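Local coordinates for protein putative uronate isomerase (Thermotoga maritima, PDB 4NAR) that probably acts as a lactate racemase-like enzyme, an assignment that remains tentative, at residues 121-134 against 171-185. Residues are numbered along the deposited sequence; the frame is centred on the assembly and turned at random.
Sequences MTEGDLEEEIPIKV and ASTEVVDTFHWAAVL. With SO4 (sulfate ion), chain B.
Lys133 NZ and Glu174 OE2 form a salt bridge 2.6 Å long, the charged end of a seam in which a turn, a loop and strand 130-134 lie across helix 173-185, the strand oblique to it (118°). The ammonium meets the syn side of OE2, 17° out of the carboxylate plane; a bend at chi2 (91°) sets Glu174 across Pro131, whose CG is 3.7 Å from Glu174 OE2. Beside this pair, Ser172 OG donates to Lys133 O (2.9 Å), tilted well away from the carbonyl plane.

At the far end of the seam, Trp181 NE1 donates to Asp125 OD2 (3.1 Å) on its anti side, almost within the indole plane, while Leu126 CD2 packs obliquely on CD1 of the ring. Leu185 CD1 lies 3.4 Å from Thr122 O and against the Glu123 side chain. Midway, Ile130 lays CG2 on Val175 CA and passes CD1 along Thr178 OG1, whose hydroxyl donates to Glu174 O. Two waters bridge the segments: one joins Met121 O and Ala182 O; the other donates to Pro131 O and Glu174 OE1 and accepts from Val175 N (2.9 Å).

Further out, the type I' turn from Thr122 to Asp125 presents the aspartate, and Thr122 OG1 is bonded to Val118 O. Lys347 makes a cation-pi contact with Trp181. Within the lactate racemase N-terminal domain, the contact joins the antiparallel pair 107-113 and 130-135 to helix 173-186. Polar bonds near the start and in the last turns of the helix flank a mainly apolar centre at Ile130, and probably fix how the helix sits against the strand and turn.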
loop_
_atom_site.group_PDB
_atom_site.type_symbol
_atom_site.label_atom_id
_atom_site.label_comp_id
_atom_site.label_asym_id
_atom_site.label_seq_id
_atom_site.Cartn_x
_atom_site.Cartn_y
_atom_site.Cartn_z
HETATM N N MSE A 121 0.351 18.053 11.245
HETATM C CA MSE A 121 0.103 17.171 10.103
HETATM C C MSE A 121 -1.400 17.011 9.820
HETATM O O MSE A 121 -1.804 16.715 8.686
HETATM C CB MSE A 121 0.705 15.781 10.354
HETATM C CG MSE A 121 2.217 15.741 10.490
HETATM SE SE MSE A 121 3.125 16.422 8.920
HETATM C CE MSE A 121 3.805 18.104 9.697
ATOM N N THR A 122 -2.225 17.179 10.855
ATOM C CA THR A 122 -3.663 16.925 10.708
ATOM C C THR A 122 -4.553 18.164 10.848
ATOM O O THR A 122 -5.741 18.035 11.186
ATOM C CB THR A 122 -4.179 15.820 11.680
ATOM O OG1 THR A 122 -3.929 16.203 13.041
ATOM C CG2 THR A 122 -3.507 14.485 11.392
ATOM N N GLU A 123 -3.991 19.346 10.581
ATOM C CA GLU A 123 -4.739 20.601 10.714
ATOM C C GLU A 123 -5.405 20.733 12.097
ATOM O O GLU A 123 -6.517 21.260 12.214
ATOM C CB GLU A 123 -5.811 20.698 9.622
ATOM C CG GLU A 123 -5.280 20.537 8.200
ATOM C CD GLU A 123 -6.390 20.368 7.152
ATOM O OE1 GLU A 123 -7.592 20.457 7.511
ATOM O OE2 GLU A 123 -6.056 20.142 5.963
ATOM N N GLY A 124 -4.739 20.225 13.132
ATOM C CA GLY A 124 -5.284 20.248 14.477
ATOM C C GLY A 124 -6.423 19.269 14.725
ATOM O O GLY A 124 -6.988 19.248 15.827
ATOM N N ASP A 125 -6.770 18.451 13.729
ATOM C CA ASP A 125 -7.867 17.502 13.918
ATOM C C ASP A 125 -7.623 16.507 15.062
ATOM O O ASP A 125 -8.562 16.129 15.768
ATOM C CB ASP A 125 -8.231 16.770 12.616
ATOM C CG ASP A 125 -9.158 17.594 11.711
ATOM O OD1 ASP A 125 -9.633 18.662 12.160
ATOM O OD2 ASP A 125 -9.427 17.173 10.559
ATOM N N LEU A 126 -6.372 16.097 15.270
ATOM C CA LEU A 126 -6.098 15.102 16.313
ATOM C C LEU A 126 -5.691 15.700 17.665
ATOM O O LEU A 126 -6.356 15.453 18.687
ATOM C CB LEU A 126 -5.078 14.058 15.846
ATOM C CG LEU A 126 -5.690 12.913 15.028
ATOM C CD1 LEU A 126 -6.884 12.307 15.767
ATOM C CD2 LEU A 126 -6.107 13.392 13.641
ATOM N N GLU A 127 -4.603 16.470 17.663
ATOM C CA GLU A 127 -4.140 17.169 18.865
ATOM C C GLU A 127 -3.908 16.282 20.092
ATOM O O GLU A 127 -4.447 16.543 21.173
ATOM C CB GLU A 127 -5.080 18.318 19.219
ATOM C CG GLU A 127 -4.604 19.670 18.704
ATOM C CD GLU A 127 -5.754 20.648 18.493
ATOM O OE1 GLU A 127 -6.914 20.284 18.802
ATOM O OE2 GLU A 127 -5.502 21.776 18.010
ATOM N N GLU A 128 -3.087 15.250 19.919
ATOM C CA GLU A 128 -2.685 14.388 21.025
ATOM C C GLU A 128 -1.384 13.647 20.690
ATOM O O GLU A 128 -0.984 13.576 19.527
ATOM C CB GLU A 128 -3.792 13.378 21.352
ATOM C CG GLU A 128 -4.171 12.462 20.174
ATOM C CD GLU A 128 -5.119 11.335 20.575
ATOM O OE1 GLU A 128 -6.307 11.408 20.183
ATOM O OE2 GLU A 128 -4.674 10.383 21.270
ATOM N N GLU A 129 -0.728 13.117 21.721
ATOM C CA GLU A 129 0.433 12.245 21.547
ATOM C C GLU A 129 -0.019 10.924 20.921
ATOM O O GLU A 129 -0.982 10.308 21.392
ATOM C CB GLU A 129 1.114 11.972 22.898
ATOM C CG GLU A 129 2.309 12.855 23.195
ATOM C CD GLU A 129 2.751 12.789 24.655
ATOM O OE1 GLU A 129 3.818 12.194 24.943
ATOM O OE2 GLU A 129 2.033 13.339 25.523
ATOM N N ILE A 130 0.675 10.492 19.869
ATOM C CA ILE A 130 0.331 9.256 19.179
ATOM C C ILE A 130 1.375 8.188 19.497
ATOM O O ILE A 130 2.558 8.358 19.200
ATOM C CB ILE A 130 0.214 9.477 17.643
ATOM C CG1 ILE A 130 -1.023 10.325 17.320
ATOM C CG2 ILE A 130 0.148 8.152 16.899
ATOM C CD1 ILE A 130 -2.336 9.655 17.702
ATOM N N PRO A 131 0.949 7.085 20.128
ATOM C CA PRO A 131 1.915 6.019 20.434
ATOM C C PRO A 131 2.329 5.267 19.161
ATOM O O PRO A 131 1.499 5.052 18.265
ATOM C CB PRO A 131 1.138 5.097 21.386
ATOM C CG PRO A 131 -0.331 5.345 21.044
ATOM C CD PRO A 131 -0.407 6.794 20.635
ATOM N N ILE A 132 3.606 4.901 19.079
ATOM C CA ILE A 132 4.114 4.112 17.960
ATOM C C ILE A 132 4.372 2.680 18.413
ATOM O O ILE A 132 5.251 2.431 19.246
ATOM C CB ILE A 132 5.426 4.714 17.394
ATOM C CG1 ILE A 132 5.164 6.126 16.870
ATOM C CG2 ILE A 132 5.994 3.856 16.278
ATOM C CD1 ILE A 132 5.899 7.184 17.648
ATOM N N LYS A 133 3.614 1.745 17.849
ATOM C CA LYS A 133 3.735 0.337 18.218
ATOM C C LYS A 133 3.916 -0.538 16.980
ATOM O O LYS A 133 3.091 -0.496 16.046
ATOM C CB LYS A 133 2.497 -0.116 18.993
ATOM C CG LYS A 133 2.199 0.718 20.223
ATOM C CD LYS A 133 0.941 0.220 20.901
ATOM C CE LYS A 133 0.404 1.245 21.891
ATOM N NZ LYS A 133 -1.090 1.222 21.898
ATOM N N VAL A 134 4.989 -1.330 16.975
ATOM C CA VAL A 134 5.294 -2.176 15.833
ATOM C C VAL A 134 5.577 -3.611 16.281
ATOM O O VAL A 134 5.811 -3.855 17.486
ATOM C CB VAL A 134 6.482 -1.608 15.032
ATOM C CG1 VAL A 134 6.072 -0.297 14.375
ATOM C CG2 VAL A 134 7.687 -1.401 15.948
ATOM N N ALA A 171 2.913 -2.228 11.669
ATOM C CA ALA A 171 2.612 -1.288 12.737
ATOM C C ALA A 171 1.227 -1.596 13.328
ATOM O O ALA A 171 0.790 -2.770 13.399
ATOM C CB ALA A 171 2.684 0.146 12.211
ATOM N N SER A 172 0.529 -0.540 13.731
ATOM C CA SER A 172 -0.785 -0.709 14.305
ATOM C C SER A 172 -1.630 0.548 14.185
ATOM O O SER A 172 -1.222 1.552 13.582
ATOM C CB SER A 172 -0.681 -1.169 15.765
ATOM O OG SER A 172 0.238 -0.373 16.498
ATOM N N THR A 173 -2.790 0.476 14.824
ATOM C CA THR A 173 -3.915 1.356 14.576
ATOM C C THR A 173 -3.663 2.853 14.711
ATOM O O THR A 173 -4.016 3.620 13.813
ATOM C CB THR A 173 -5.074 0.960 15.495
ATOM O OG1 THR A 173 -5.504 -0.350 15.118
ATOM C CG2 THR A 173 -6.236 1.922 15.352
ATOM N N GLU A 174 -3.077 3.266 15.830
ATOM C CA GLU A 174 -3.025 4.690 16.143
ATOM C C GLU A 174 -2.221 5.465 15.114
ATOM O O GLU A 174 -2.736 6.430 14.531
ATOM C CB GLU A 174 -2.485 4.959 17.550
ATOM C CG GLU A 174 -3.196 4.208 18.655
ATOM C CD GLU A 174 -2.527 2.862 18.943
ATOM O OE1 GLU A 174 -2.078 2.175 17.971
ATOM O OE2 GLU A 174 -2.446 2.500 20.146
ATOM N N VAL A 175 -0.975 5.046 14.881
ATOM C CA VAL A 175 -0.126 5.789 13.965
ATOM C C VAL A 175 -0.636 5.695 12.516
ATOM O O VAL A 175 -0.525 6.657 11.737
ATOM C CB VAL A 175 1.364 5.350 14.083
ATOM C CG1 VAL A 175 1.531 3.848 13.716
ATOM C CG2 VAL A 175 2.278 6.257 13.249
ATOM N N VAL A 176 -1.224 4.553 12.167
ATOM C CA VAL A 176 -1.721 4.333 10.812
ATOM C C VAL A 176 -2.994 5.166 10.537
ATOM O O VAL A 176 -3.160 5.738 9.444
ATOM C CB VAL A 176 -1.921 2.818 10.539
ATOM C CG1 VAL A 176 -2.696 2.579 9.223
ATOM C CG2 VAL A 176 -0.540 2.085 10.546
ATOM N N ASP A 177 -3.879 5.252 11.528
ATOM C CA ASP A 177 -5.056 6.117 11.426
ATOM C C ASP A 177 -4.617 7.556 11.157
ATOM O O ASP A 177 -5.176 8.248 10.282
ATOM C CB ASP A 177 -5.882 6.079 12.718
ATOM C CG ASP A 177 -6.787 4.839 12.816
ATOM O OD1 ASP A 177 -6.546 3.825 12.103
ATOM O OD2 ASP A 177 -7.747 4.885 13.624
ATOM N N THR A 178 -3.605 7.980 11.917
ATOM C CA THR A 178 -3.078 9.334 11.877
ATOM C C THR A 178 -2.517 9.687 10.510
ATOM O O THR A 178 -2.828 10.759 9.977
ATOM C CB THR A 178 -1.968 9.536 12.932
ATOM O OG1 THR A 178 -2.527 9.399 14.243
ATOM C CG2 THR A 178 -1.313 10.917 12.793
ATOM N N PHE A 179 -1.696 8.812 9.929
ATOM C CA PHE A 179 -1.142 9.180 8.628
ATOM C C PHE A 179 -2.195 9.134 7.520
ATOM O O PHE A 179 -2.190 9.976 6.619
ATOM C CB PHE A 179 0.163 8.429 8.279
ATOM C CG PHE A 179 -0.025 7.098 7.582
ATOM C CD1 PHE A 179 -0.450 7.022 6.254
ATOM C CD2 PHE A 179 0.316 5.917 8.234
ATOM C CE1 PHE A 179 -0.588 5.799 5.611
ATOM C CE2 PHE A 179 0.191 4.684 7.592
ATOM C CZ PHE A 179 -0.263 4.625 6.277
ATOM N N HIS A 180 -3.099 8.161 7.595
ATOM C CA HIS A 180 -4.177 8.077 6.612
ATOM C C HIS A 180 -5.048 9.339 6.635
ATOM O O HIS A 180 -5.416 9.870 5.583
ATOM C CB HIS A 180 -5.024 6.821 6.824
ATOM C CG HIS A 180 -4.447 5.593 6.193
ATOM N ND1 HIS A 180 -4.336 5.439 4.825
ATOM C CD2 HIS A 180 -3.957 4.452 6.740
ATOM C CE1 HIS A 180 -3.796 4.263 4.556
ATOM N NE2 HIS A 180 -3.558 3.644 5.703
ATOM N N TRP A 181 -5.355 9.832 7.834
ATOM C CA TRP A 181 -6.176 11.025 7.955
ATOM C C TRP A 181 -5.429 12.280 7.508
ATOM O O TRP A 181 -6.002 13.141 6.837
ATOM C CB TRP A 181 -6.682 11.187 9.391
ATOM C CG TRP A 181 -7.733 12.252 9.520
ATOM C CD1 TRP A 181 -7.630 13.429 10.219
ATOM C CD2 TRP A 181 -9.033 12.258 8.914
ATOM N NE1 TRP A 181 -8.791 14.158 10.090
ATOM C CE2 TRP A 181 -9.676 13.460 9.289
ATOM C CE3 TRP A 181 -9.735 11.353 8.099
ATOM C CZ2 TRP A 181 -10.972 13.793 8.878
ATOM C CZ3 TRP A 181 -11.031 11.683 7.681
ATOM C CH2 TRP A 181 -11.632 12.892 8.075
ATOM N N ALA A 182 -4.159 12.389 7.904
ATOM C CA ALA A 182 -3.294 13.481 7.460
ATOM C C ALA A 182 -3.282 13.528 5.932
ATOM O O ALA A 182 -3.422 14.600 5.329
ATOM C CB ALA A 182 -1.866 13.290 7.997
ATOM N N ALA A 183 -3.139 12.355 5.318
ATOM C CA ALA A 183 -3.058 12.248 3.864
ATOM C C ALA A 183 -4.348 12.685 3.192
ATOM O O ALA A 183 -4.326 13.413 2.198
ATOM C CB ALA A 183 -2.702 10.808 3.450
ATOM N N VAL A 184 -5.476 12.227 3.715
ATOM C CA VAL A 184 -6.749 12.510 3.062
ATOM C C VAL A 184 -7.156 13.999 3.157
ATOM O O VAL A 184 -7.884 14.511 2.290
ATOM C CB VAL A 184 -7.883 11.567 3.538
ATOM C CG1 VAL A 184 -8.531 12.104 4.830
ATOM C CG2 VAL A 184 -8.928 11.369 2.406
ATOM N N LEU A 185 -6.671 14.692 4.183
ATOM C CA LEU A 185 -6.904 16.128 4.287
ATOM C C LEU A 185 -6.245 16.866 3.116
ATOM O O LEU A 185 -6.847 17.765 2.528
ATOM C CB LEU A 185 -6.400 16.663 5.627
ATOM C CG LEU A 185 -7.194 16.236 6.869
ATOM C CD1 LEU A 185 -6.602 16.889 8.114
ATOM C CD2 LEU A 185 -8.683 16.588 6.727
HETATM S S SO4 B . -3.624 -0.202 5.324
HETATM O O1 SO4 B . -2.731 0.950 5.530
HETATM O O2 SO4 B . -2.867 -1.445 5.546
HETATM O O3 SO4 B . -4.758 -0.108 6.256
HETATM O O4 SO4 B . -4.140 -0.182 3.938
HETATM O O HOH W 1 -2.384 17.099 6.155
HETATM O O HOH W 2 0.368 3.017 16.536
#